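Local structure of MccF (Escherichia coli, 4IIY) at residues 198-203 with 341-346; 204-209 with 300-305; 243-248 with 268-273. The protein confers self-immunity to microcin C7 and is probably a serine peptidase of the S66 (LD-carboxypeptidase) family. The protein carries 1 engineered substitution. One frame throughout, in Å; residues are numbered along the deposited sequence.

Interactions 2 and 3 meet at the ligand; interaction 1 lies farther from it. In interaction 1 the side chain of Pro-341 is about 13 Å from the bound glutamylsulfamoyl inosine. Pro-341 also packs on interaction 2, with its CD 3.4 Å from Lys-205 O. Leu-345 packs on interaction 3, its CD2 4.0 Å from Phe-268 CD2. Strands 266-270 and 297-301 are sheet neighbours, and residues that follow each of them touch the ligand. There Glu-304 OE1 lies 2.6 Å from Ser-272 OG. Interaction 2 holds the ribose through Glu-304. Interaction 3 holds the glutamyl end through Asn-247 and carries Glu-270, the predicted charge-relay glutamate.

Interaction 1: 198-203 with 341-346; sequences YTYTLP and PMLTLP
Tyr-200 makes the polar contact between 198-203 and 341-346. Its OH donates to Thr-344 O at 2.6 Å. The oxygen lies at the edge of the tyrosine ring, close to the ring plane, and the donor is tilted only 16° from the carbonyl plane. CG of Tyr-200 stands anti to its own carbonyl carbon (chi1 -80°), which sends the ring across to the other segment. The ring is held from other directions too. Tyr-198 CE2 lies over one face, offset toward the rim, and Phe-334 meets the ring edge-to-face.

The remaining contacts are apolar. Leu-343 slides past Tyr-200 in the opposite sense, with its CD1 4.0 Å from Tyr-200 CD1. Leu-345 crosses at about a right angle, its CD1 4.2 Å from Tyr-200 CZ. Farther along, two proline rings meet: Pro-203 CB is 3.7 Å from CG of Pro-341, which follows a cis peptide bond.

The loop leaving edge strand 198-199 of the eight-stranded sheet packs on the chain leading into edge strand 345-347 of the six-stranded sheet. This is a buried contact between the two sheets of the LD-carboxypeptidase fold.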
loop_
_atom_site.group_PDB
_atom_site.type_symbol
_atom_site.label_atom_id
_atom_site.label_comp_id
_atom_site.label_asym_id
_atom_site.label_seq_id
_atom_site.Cartn_x
_atom_site.Cartn_y
_atom_site.Cartn_z
ATOM N N TYR B 198 11.124 -23.553 22.144
ATOM C CA TYR B 198 11.690 -22.337 22.701
ATOM C C TYR B 198 10.562 -21.374 23.062
ATOM O O TYR B 198 9.791 -20.974 22.189
ATOM C CB TYR B 198 12.642 -21.646 21.719
ATOM C CG TYR B 198 13.014 -20.302 22.270
ATOM C CD1 TYR B 198 13.966 -20.194 23.273
ATOM C CD2 TYR B 198 12.337 -19.152 21.879
ATOM C CE1 TYR B 198 14.274 -18.967 23.843
ATOM C CE2 TYR B 198 12.638 -17.926 22.443
ATOM C CZ TYR B 198 13.608 -17.838 23.418
ATOM O OH TYR B 198 13.895 -16.613 23.975
ATOM N N THR B 199 10.473 -20.980 24.332
ATOM C CA THR B 199 9.441 -20.056 24.784
ATOM C C THR B 199 10.025 -18.656 24.959
ATOM O O THR B 199 11.005 -18.460 25.685
ATOM C CB THR B 199 8.793 -20.547 26.097
ATOM O OG1 THR B 199 8.267 -21.868 25.891
ATOM C CG2 THR B 199 7.669 -19.612 26.533
ATOM N N TYR B 200 9.430 -17.678 24.281
ATOM C CA TYR B 200 9.940 -16.313 24.319
ATOM C C TYR B 200 9.869 -15.685 25.706
ATOM O O TYR B 200 8.896 -15.875 26.441
ATOM C CB TYR B 200 9.182 -15.429 23.327
ATOM C CG TYR B 200 9.658 -15.591 21.907
ATOM C CD1 TYR B 200 10.764 -14.882 21.440
ATOM C CD2 TYR B 200 9.011 -16.451 21.032
ATOM C CE1 TYR B 200 11.215 -15.029 20.149
ATOM C CE2 TYR B 200 9.457 -16.604 19.731
ATOM C CZ TYR B 200 10.555 -15.891 19.301
ATOM O OH TYR B 200 10.996 -16.057 18.008
ATOM N N THR B 201 10.906 -14.919 26.034
ATOM C CA THR B 201 10.870 -14.008 27.161
ATOM C C THR B 201 10.022 -12.799 26.785
ATOM O O THR B 201 9.814 -12.512 25.600
ATOM C CB THR B 201 12.283 -13.527 27.512
ATOM O OG1 THR B 201 12.893 -12.958 26.344
ATOM C CG2 THR B 201 13.130 -14.688 27.987
ATOM N N LEU B 202 9.522 -12.105 27.798
ATOM C CA LEU B 202 8.718 -10.909 27.609
ATOM C C LEU B 202 9.533 -9.717 28.078
ATOM O O LEU B 202 9.856 -9.625 29.261
ATOM C CB LEU B 202 7.446 -11.008 28.451
ATOM C CG LEU B 202 6.483 -9.823 28.350
ATOM C CD1 LEU B 202 5.817 -9.792 26.983
ATOM C CD2 LEU B 202 5.432 -9.884 29.462
ATOM N N PRO B 203 9.895 -8.802 27.161
ATOM C CA PRO B 203 10.632 -7.621 27.632
ATOM C C PRO B 203 9.877 -6.892 28.741
ATOM O O PRO B 203 8.668 -6.700 28.662
ATOM C CB PRO B 203 10.731 -6.750 26.377
ATOM C CG PRO B 203 10.713 -7.744 25.257
ATOM C CD PRO B 203 9.750 -8.809 25.697
ATOM N N PRO B 341 12.594 -2.971 22.842
ATOM C CA PRO B 341 13.510 -3.855 22.112
ATOM C C PRO B 341 12.751 -4.760 21.145
ATOM O O PRO B 341 11.521 -4.829 21.171
ATOM C CB PRO B 341 14.136 -4.683 23.234
ATOM C CG PRO B 341 13.019 -4.826 24.224
ATOM C CD PRO B 341 12.259 -3.511 24.173
ATOM N N MET B 342 13.501 -5.444 20.294
ATOM C CA MET B 342 12.921 -6.290 19.269
ATOM C C MET B 342 13.408 -7.726 19.430
ATOM O O MET B 342 14.609 -7.963 19.558
ATOM C CB MET B 342 13.337 -5.764 17.897
ATOM C CG MET B 342 12.650 -6.472 16.758
ATOM S SD MET B 342 13.439 -6.132 15.171
ATOM C CE MET B 342 12.153 -6.847 14.146
ATOM N N LEU B 343 12.473 -8.670 19.430
ATOM C CA LEU B 343 12.796 -10.091 19.461
ATOM C C LEU B 343 13.028 -10.593 18.034
ATOM O O LEU B 343 12.570 -9.976 17.069
ATOM C CB LEU B 343 11.642 -10.869 20.096
ATOM C CG LEU B 343 11.240 -10.385 21.497
ATOM C CD1 LEU B 343 9.948 -11.048 21.958
ATOM C CD2 LEU B 343 12.356 -10.632 22.504
ATOM N N THR B 344 13.732 -11.710 17.906
ATOM C CA THR B 344 14.004 -12.349 16.619
ATOM C C THR B 344 13.027 -13.512 16.411
ATOM O O THR B 344 12.873 -14.356 17.309
ATOM C CB THR B 344 15.464 -12.839 16.567
ATOM O OG1 THR B 344 16.341 -11.708 16.530
ATOM C CG2 THR B 344 15.708 -13.687 15.331
ATOM N N LEU B 345 12.385 -13.564 15.239
ATOM C CA LEU B 345 11.337 -14.545 14.948
ATOM C C LEU B 345 11.581 -15.257 13.615
ATOM O O LEU B 345 11.606 -14.617 12.560
ATOM C CB LEU B 345 9.989 -13.828 14.868
ATOM C CG LEU B 345 8.765 -14.681 14.543
ATOM C CD1 LEU B 345 8.416 -15.586 15.710
ATOM C CD2 LEU B 345 7.577 -13.795 14.184
ATOM N N PRO B 346 11.747 -16.586 13.634
ATOM C CA PRO B 346 11.807 -17.298 12.351
ATOM C C PRO B 346 10.425 -17.289 11.696
ATOM O O PRO B 346 9.411 -17.479 12.380
ATOM C CB PRO B 346 12.205 -18.721 12.760
ATOM C CG PRO B 346 11.664 -18.875 14.153
ATOM C CD PRO B 346 11.818 -17.500 14.788
#

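Interaction 2: 204-209 with 300-305; sequences EKWSDE and LGKHEL. With 1EI (5'-O-(L-alpha-glutamylsulfamoyl)inosine), chain K; EDO (1,2-ethanediol), chain L.
Trp-206 and Lys-302 are brought together by their torsions. CG of Trp-206 sits between its backbone N and carbonyl carbon (chi1 64°), which turns the indole toward 300-305. Lys-302 runs extended and bends only at its last torsion (chi4 65°). Its end therefore lies over one indole face. CE is 3.5 Å from the centroid of the five-membered ring, a CH-pi contact. NZ is 4.4 Å from the same centroid, a cation-pi contact. NZ also forms a salt bridge with Asp-335 and hydrogen bonds to Gly-333 O and Asn-227 OD1. NE1 of the indole is bonded to Lys-226 O. With an alanine here in place of Trp-206, the lysine chain would probably lose its aromatic platform, a gap would open beside it and Lys-226 O would be left without the indole N-H.

Asp-208 makes the direct hydrogen bond. Leu-305 N donates to Asp-208 OD2 at 2.9 Å and meets it 37° out of the carboxylate plane. The Leu-305 side chain folds back against the same residue, with CD1 3.4 Å from Asp-208 O.

Glu-304 faces the ligand, its chain extended. OE1 accepts from ribose O3' at 2.7 Å and OE2 from O2' at 2.9 Å. OE1 is also bonded to Ser-272 OG. The two carboxylate oxygens thus grip the ribose diol.

Segment 300-305 begins in strand 297-301 of the eight-stranded sheet and runs on into a loop. Segment 204-209 carries strand 205-206, which pairs antiparallel with strand 225-226 and lays Tyr-225 against Trp-206.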
loop_
_atom_site.group_PDB
_atom_site.type_symbol
_atom_site.label_atom_id
_atom_site.label_comp_id
_atom_site.label_asym_id
_atom_site.label_seq_id
_atom_site.Cartn_x
_atom_site.Cartn_y
_atom_site.Cartn_z
ATOM N N GLU B 204 10.604 -6.486 29.777
ATOM C CA GLU B 204 9.975 -5.832 30.918
ATOM C C GLU B 204 9.481 -4.441 30.560
ATOM O O GLU B 204 8.433 -4.008 31.039
ATOM C CB GLU B 204 10.941 -5.766 32.101
ATOM C CG GLU B 204 11.225 -7.131 32.711
ATOM C CD GLU B 204 12.104 -7.064 33.946
ATOM O OE1 GLU B 204 12.975 -6.170 34.021
ATOM O OE2 GLU B 204 11.923 -7.914 34.845
ATOM N N LYS B 205 10.226 -3.754 29.701
ATOM C CA LYS B 205 9.892 -2.394 29.296
ATOM C C LYS B 205 10.156 -2.247 27.807
ATOM O O LYS B 205 10.980 -2.977 27.241
ATOM C CB LYS B 205 10.753 -1.380 30.050
ATOM C CG LYS B 205 10.603 -1.396 31.563
ATOM C CD LYS B 205 9.293 -0.775 31.981
ATOM C CE LYS B 205 9.188 -0.700 33.495
ATOM N NZ LYS B 205 10.264 0.135 34.088
ATOM N N TRP B 206 9.472 -1.295 27.182
ATOM C CA TRP B 206 9.635 -1.038 25.753
ATOM C C TRP B 206 9.408 0.440 25.476
ATOM O O TRP B 206 8.907 1.177 26.334
ATOM C CB TRP B 206 8.645 -1.880 24.933
ATOM C CG TRP B 206 7.213 -1.527 25.210
ATOM C CD1 TRP B 206 6.450 -1.930 26.285
ATOM C CD2 TRP B 206 6.374 -0.665 24.429
ATOM N NE1 TRP B 206 5.197 -1.383 26.199
ATOM C CE2 TRP B 206 5.122 -0.602 25.078
ATOM C CE3 TRP B 206 6.556 0.053 23.243
ATOM C CZ2 TRP B 206 4.065 0.146 24.579
ATOM C CZ3 TRP B 206 5.503 0.796 22.753
ATOM C CH2 TRP B 206 4.274 0.839 23.420
ATOM N N SER B 207 9.785 0.888 24.286
ATOM C CA SER B 207 9.509 2.259 23.877
ATOM C C SER B 207 9.351 2.340 22.373
ATOM O O SER B 207 9.848 1.486 21.633
ATOM C CB SER B 207 10.624 3.215 24.309
ATOM O OG SER B 207 10.200 4.572 24.181
ATOM N N ASP B 208 8.681 3.395 21.929
ATOM C CA ASP B 208 8.569 3.690 20.512
ATOM C C ASP B 208 8.913 5.137 20.180
ATOM O O ASP B 208 8.692 5.569 19.055
ATOM C CB ASP B 208 7.171 3.346 19.973
ATOM C CG ASP B 208 6.066 4.183 20.600
ATOM O OD1 ASP B 208 6.339 4.903 21.593
ATOM O OD2 ASP B 208 4.907 4.099 20.116
ATOM N N GLU B 209 9.480 5.884 21.126
ATOM C CA GLU B 209 9.730 7.298 20.865
ATOM C C GLU B 209 10.734 7.544 19.748
ATOM O O GLU B 209 11.750 6.849 19.644
ATOM C CB GLU B 209 10.201 8.002 22.132
ATOM C CG GLU B 209 9.129 8.141 23.191
ATOM C CD GLU B 209 9.479 9.216 24.175
ATOM O OE1 GLU B 209 8.999 10.355 24.006
ATOM O OE2 GLU B 209 10.270 8.927 25.086
ATOM N N LEU B 300 -0.293 -9.493 16.408
ATOM C CA LEU B 300 -0.050 -8.100 16.053
ATOM C C LEU B 300 1.213 -7.644 16.768
ATOM O O LEU B 300 1.268 -7.645 18.010
ATOM C CB LEU B 300 -1.207 -7.201 16.493
ATOM C CG LEU B 300 -2.606 -7.524 15.968
ATOM C CD1 LEU B 300 -3.614 -6.557 16.570
ATOM C CD2 LEU B 300 -2.659 -7.473 14.441
ATOM N N GLY B 301 2.240 -7.264 16.015
ATOM C CA GLY B 301 3.394 -6.632 16.633
ATOM C C GLY B 301 3.008 -5.263 17.177
ATOM O O GLY B 301 2.099 -4.608 16.651
ATOM N N LYS B 302 3.681 -4.804 18.229
ATOM C CA LYS B 302 3.406 -3.452 18.715
ATOM C C LYS B 302 3.608 -2.456 17.574
ATOM O O LYS B 302 4.612 -2.507 16.865
ATOM C CB LYS B 302 4.325 -3.071 19.879
ATOM C CG LYS B 302 4.083 -3.835 21.176
ATOM C CD LYS B 302 4.850 -3.170 22.323
ATOM C CE LYS B 302 4.473 -3.738 23.678
ATOM N NZ LYS B 302 4.853 -5.170 23.806
ATOM N N HIS B 303 2.679 -1.518 17.438
ATOM C CA HIS B 303 2.700 -0.537 16.360
ATOM C C HIS B 303 3.414 0.732 16.811
ATOM O O HIS B 303 2.921 1.436 17.699
ATOM C CB HIS B 303 1.257 -0.186 15.966
ATOM C CG HIS B 303 1.137 0.571 14.677
ATOM N ND1 HIS B 303 0.401 0.095 13.615
ATOM C CD2 HIS B 303 1.632 1.775 14.282
ATOM C CE1 HIS B 303 0.465 0.957 12.610
ATOM N NE2 HIS B 303 1.203 1.988 12.990
ATOM N N GLU B 304 4.551 1.055 16.205
ATOM C CA GLU B 304 5.329 2.243 16.564
ATOM C C GLU B 304 4.547 3.529 16.278
ATOM O O GLU B 304 4.193 3.797 15.130
ATOM C CB GLU B 304 6.628 2.245 15.758
ATOM C CG GLU B 304 7.498 3.489 15.922
ATOM C CD GLU B 304 8.697 3.500 14.982
ATOM O OE1 GLU B 304 8.591 3.023 13.833
ATOM O OE2 GLU B 304 9.775 3.976 15.410
ATOM N N LEU B 305 4.270 4.316 17.318
ATOM C CA LEU B 305 3.679 5.646 17.156
ATOM C C LEU B 305 2.422 5.622 16.272
ATOM O O LEU B 305 2.281 6.408 15.338
ATOM C CB LEU B 305 4.728 6.629 16.625
ATOM C CG LEU B 305 5.958 6.809 17.522
ATOM C CD1 LEU B 305 7.048 7.606 16.828
ATOM C CD2 LEU B 305 5.554 7.480 18.826
HETATM O O6 1EI K . 15.252 10.273 11.463
HETATM C C6 1EI K . 14.786 9.359 12.178
HETATM N N1 1EI K . 14.456 9.576 13.467
HETATM C C2 1EI K . 13.958 8.603 14.249
HETATM N N3 1EI K . 13.753 7.347 13.819
HETATM C C5 1EI K . 14.587 8.006 11.629
HETATM C C4 1EI K . 14.045 7.006 12.546
HETATM N N7 1EI K . 14.784 7.383 10.449
HETATM C C8 1EI K . 14.397 6.093 10.595
HETATM N N9 1EI K . 13.957 5.882 11.845
HETATM C "C1'" 1EI K . 13.443 4.613 12.387
HETATM O "O4'" 1EI K . 14.059 3.487 11.779
HETATM C "C2'" 1EI K . 11.970 4.511 12.049
HETATM O "O2'" 1EI K . 11.187 5.072 13.102
HETATM C "C3'" 1EI K . 11.750 3.021 11.910
HETATM O "O3'" 1EI K . 11.123 2.520 13.088
HETATM C "C4'" 1EI K . 13.133 2.404 11.804
HETATM C "C5'" 1EI K . 13.276 1.537 10.560
HETATM O "O5'" 1EI K . 13.115 2.319 9.373
HETATM S SBF 1EI K . 12.845 1.590 8.050
HETATM O OAE 1EI K . 13.419 2.365 6.971
HETATM O OAF 1EI K . 13.454 0.292 8.171
HETATM N NAQ 1EI K . 11.307 1.460 7.932
HETATM C C 1EI K . 10.623 0.770 6.995
HETATM O O 1EI K . 11.083 0.106 6.073
HETATM C CA 1EI K . 9.127 0.790 7.127
HETATM N N 1EI K . 8.715 1.680 8.198
HETATM C CB 1EI K . 8.497 1.187 5.796
HETATM C CG 1EI K . 7.204 0.415 5.547
HETATM C CD 1EI K . 6.057 1.041 6.308
HETATM O OE1 1EI K . 6.309 1.804 7.263
HETATM O OE2 1EI K . 4.899 0.767 5.947
HETATM C C1 EDO L . 0.163 -4.080 13.969
HETATM O O1 EDO L . 1.334 -3.315 14.307
HETATM C C2 EDO L . -1.118 -3.315 14.265
HETATM O O2 EDO L . -1.235 -2.200 13.367
HETATM O O HOH W 1 10.585 5.870 16.897
#

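Interaction 3: 243-248 with 268-273; sequences GGNLNT and FIEDSR. With 1EI (5'-O-(L-alpha-glutamylsulfamoyl)inosine), chain K; EDO (1,2-ethanediol), chain L.
Glu-270 OE2 is gripped by Asn-245 ND2, at 3.0 Å, and by Tyr-164 OH. The Asn-245 bond is nearly straight (174°). The acceptor lies in the amide plane, but the donor comes from above the carboxylate plane, 60° out of it. CG of Glu-270 lies between its backbone N and carbonyl carbon (chi1 66°) and the chain bends at chi2, which turns the carboxylate back to Asn-245. OE1 is bonded to His-338 ND1. Asn-245 and Tyr-164 thus fix the glutamate that meets the histidine.

The oxygen of the same amide is held by Thr-248. Asn-245 OD1 accepts from its backbone N at 3.0 Å and from its OG1 at 2.8 Å. The first is the capping bond of an N-cap asparagine, at the start of the short, weakly bonded helix that begins about Leu-246.

Asp-271 OD1 accepts from Asn-247 N at 2.9 Å through its syn lone pair. A water bridges this OD1, Asn-245 ND2 and Ser-272 N. Asn-247 ND2 reaches the glutamyl carboxylate of the ligand, 2.9 Å from its OE2.

Strands 243-245 and 268-270 run parallel, joined by Gly-244 N to Phe-268 O and Glu-270 N to Gly-244 O; Leu-246 N to Glu-270 O follows. Gly-243 CA makes a close CA-H...O contact with Phe-268 O, 3.2 Å. Leu-246 and Ile-269 lie side by side, with CB of Leu-246 4.0 Å from CG2 of Ile-269.

This is a beta-alpha-beta unit whose parallel strands end at the active site. It supplies Glu-270, the predicted glutamate of the charge relay, as in S66 serine peptidases.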
loop_
_atom_site.group_PDB
_atom_site.type_symbol
_atom_site.label_atom_id
_atom_site.label_comp_id
_atom_site.label_asym_id
_atom_site.label_seq_id
_atom_site.Cartn_x
_atom_site.Cartn_y
_atom_site.Cartn_z
ATOM N N GLY B 243 4.062 -13.969 7.479
ATOM C CA GLY B 243 3.734 -12.553 7.393
ATOM C C GLY B 243 4.933 -11.634 7.475
ATOM O O GLY B 243 5.954 -11.878 6.834
ATOM N N GLY B 244 4.805 -10.567 8.258
ATOM C CA GLY B 244 5.832 -9.543 8.378
ATOM C C GLY B 244 5.198 -8.172 8.439
ATOM O O GLY B 244 4.115 -7.993 9.016
ATOM N N ASN B 245 5.871 -7.196 7.840
ATOM C CA ASN B 245 5.326 -5.844 7.797
ATOM C C ASN B 245 4.172 -5.801 6.807
ATOM O O ASN B 245 4.353 -6.046 5.613
ATOM C CB ASN B 245 6.421 -4.849 7.413
ATOM C CG ASN B 245 5.936 -3.409 7.428
ATOM O OD1 ASN B 245 5.508 -2.868 6.397
ATOM N ND2 ASN B 245 6.021 -2.767 8.588
ATOM N N LEU B 246 2.983 -5.480 7.296
ATOM C CA LEU B 246 1.778 -5.617 6.488
ATOM C C LEU B 246 1.739 -4.632 5.323
ATOM O O LEU B 246 1.442 -5.011 4.194
ATOM C CB LEU B 246 0.532 -5.512 7.367
ATOM C CG LEU B 246 -0.816 -5.588 6.660
ATOM C CD1 LEU B 246 -0.937 -6.843 5.800
ATOM C CD2 LEU B 246 -1.939 -5.511 7.703
ATOM N N ASN B 247 2.059 -3.365 5.576
ATOM C CA ASN B 247 2.096 -2.426 4.472
ATOM C C ASN B 247 3.067 -2.893 3.378
ATOM O O ASN B 247 2.782 -2.776 2.182
ATOM C CB ASN B 247 2.468 -1.035 4.971
ATOM C CG ASN B 247 2.192 0.037 3.943
ATOM O OD1 ASN B 247 1.060 0.210 3.506
ATOM N ND2 ASN B 247 3.231 0.757 3.545
ATOM N N THR B 248 4.225 -3.411 3.772
ATOM C CA THR B 248 5.188 -3.893 2.785
ATOM C C THR B 248 4.662 -5.079 1.965
ATOM O O THR B 248 4.963 -5.203 0.774
ATOM C CB THR B 248 6.517 -4.269 3.458
ATOM O OG1 THR B 248 7.046 -3.115 4.113
ATOM C CG2 THR B 248 7.536 -4.756 2.438
ATOM N N PHE B 268 1.284 -13.316 11.273
ATOM C CA PHE B 268 2.067 -12.321 12.002
ATOM C C PHE B 268 2.115 -11.047 11.161
ATOM O O PHE B 268 2.570 -11.075 10.009
ATOM C CB PHE B 268 3.487 -12.844 12.257
ATOM C CG PHE B 268 4.464 -11.768 12.635
ATOM C CD1 PHE B 268 4.331 -11.087 13.833
ATOM C CD2 PHE B 268 5.504 -11.425 11.787
ATOM C CE1 PHE B 268 5.230 -10.070 14.177
ATOM C CE2 PHE B 268 6.404 -10.418 12.127
ATOM C CZ PHE B 268 6.264 -9.743 13.323
ATOM N N ILE B 269 1.641 -9.945 11.736
ATOM C CA ILE B 269 1.646 -8.660 11.043
ATOM C C ILE B 269 2.030 -7.535 11.999
ATOM O O ILE B 269 1.640 -7.524 13.182
ATOM C CB ILE B 269 0.290 -8.335 10.380
ATOM C CG1 ILE B 269 -0.852 -8.663 11.339
ATOM C CG2 ILE B 269 0.145 -9.095 9.070
ATOM C CD1 ILE B 269 -2.212 -8.146 10.877
ATOM N N GLU B 270 2.825 -6.597 11.497
ATOM C CA GLU B 270 3.133 -5.384 12.247
ATOM C C GLU B 270 3.211 -4.223 11.276
ATOM O O GLU B 270 3.520 -4.405 10.093
ATOM C CB GLU B 270 4.434 -5.533 13.048
ATOM C CG GLU B 270 5.711 -5.687 12.221
ATOM C CD GLU B 270 6.413 -4.364 11.898
ATOM O OE1 GLU B 270 6.258 -3.371 12.656
ATOM O OE2 GLU B 270 7.143 -4.314 10.872
ATOM N N ASP B 271 2.914 -3.028 11.771
ATOM C CA ASP B 271 3.090 -1.810 10.986
ATOM C C ASP B 271 3.690 -0.714 11.867
ATOM O O ASP B 271 3.748 -0.850 13.085
ATOM C CB ASP B 271 1.777 -1.334 10.336
ATOM C CG ASP B 271 1.430 -2.096 9.064
ATOM O OD1 ASP B 271 2.245 -2.044 8.119
ATOM O OD2 ASP B 271 0.347 -2.724 9.002
ATOM N N SER B 272 4.116 0.371 11.227
ATOM C CA SER B 272 4.816 1.466 11.881
ATOM C C SER B 272 4.320 2.828 11.423
ATOM O O SER B 272 4.199 3.081 10.229
ATOM C CB SER B 272 6.317 1.362 11.580
ATOM O OG SER B 272 6.990 2.595 11.833
ATOM N N ARG B 273 4.052 3.700 12.392
ATOM C CA ARG B 273 3.760 5.110 12.150
ATOM C C ARG B 273 2.604 5.319 11.186
ATOM O O ARG B 273 2.606 6.271 10.398
ATOM C CB ARG B 273 5.013 5.852 11.665
ATOM C CG ARG B 273 6.163 5.815 12.664
ATOM C CD ARG B 273 7.407 6.480 12.092
ATOM N NE ARG B 273 7.512 7.863 12.545
ATOM C CZ ARG B 273 8.546 8.364 13.215
ATOM N NH1 ARG B 273 9.599 7.605 13.503
ATOM N NH2 ARG B 273 8.530 9.635 13.590
HETATM O O6 1EI K . 15.252 10.273 11.463
HETATM C C6 1EI K . 14.786 9.359 12.178
HETATM N N1 1EI K . 14.456 9.576 13.467
HETATM C C2 1EI K . 13.958 8.603 14.249
HETATM N N3 1EI K . 13.753 7.347 13.819
HETATM C C5 1EI K . 14.587 8.006 11.629
HETATM C C4 1EI K . 14.045 7.006 12.546
HETATM N N7 1EI K . 14.784 7.383 10.449
HETATM C C8 1EI K . 14.397 6.093 10.595
HETATM N N9 1EI K . 13.957 5.882 11.845
HETATM C "C1'" 1EI K . 13.443 4.613 12.387
HETATM O "O4'" 1EI K . 14.059 3.487 11.779
HETATM C "C2'" 1EI K . 11.970 4.511 12.049
HETATM O "O2'" 1EI K . 11.187 5.072 13.102
HETATM C "C3'" 1EI K . 11.750 3.021 11.910
HETATM O "O3'" 1EI K . 11.123 2.520 13.088
HETATM C "C4'" 1EI K . 13.133 2.404 11.804
HETATM C "C5'" 1EI K . 13.276 1.537 10.560
HETATM O "O5'" 1EI K . 13.115 2.319 9.373
HETATM S SBF 1EI K . 12.845 1.590 8.050
HETATM O OAE 1EI K . 13.419 2.365 6.971
HETATM O OAF 1EI K . 13.454 0.292 8.171
HETATM N NAQ 1EI K . 11.307 1.460 7.932
HETATM C C 1EI K . 10.623 0.770 6.995
HETATM O O 1EI K . 11.083 0.106 6.073
HETATM C CA 1EI K . 9.127 0.790 7.127
HETATM N N 1EI K . 8.715 1.680 8.198
HETATM C CB 1EI K . 8.497 1.187 5.796
HETATM C CG 1EI K . 7.204 0.415 5.547
HETATM C CD 1EI K . 6.057 1.041 6.308
HETATM O OE1 1EI K . 6.309 1.804 7.263
HETATM O OE2 1EI K . 4.899 0.767 5.947
HETATM C C1 EDO L . 0.163 -4.080 13.969
HETATM O O1 EDO L . 1.334 -3.315 14.307
HETATM C C2 EDO L . -1.118 -3.315 14.265
HETATM O O2 EDO L . -1.235 -2.200 13.367
HETATM O O HOH W 2 4.308 -0.364 8.431
#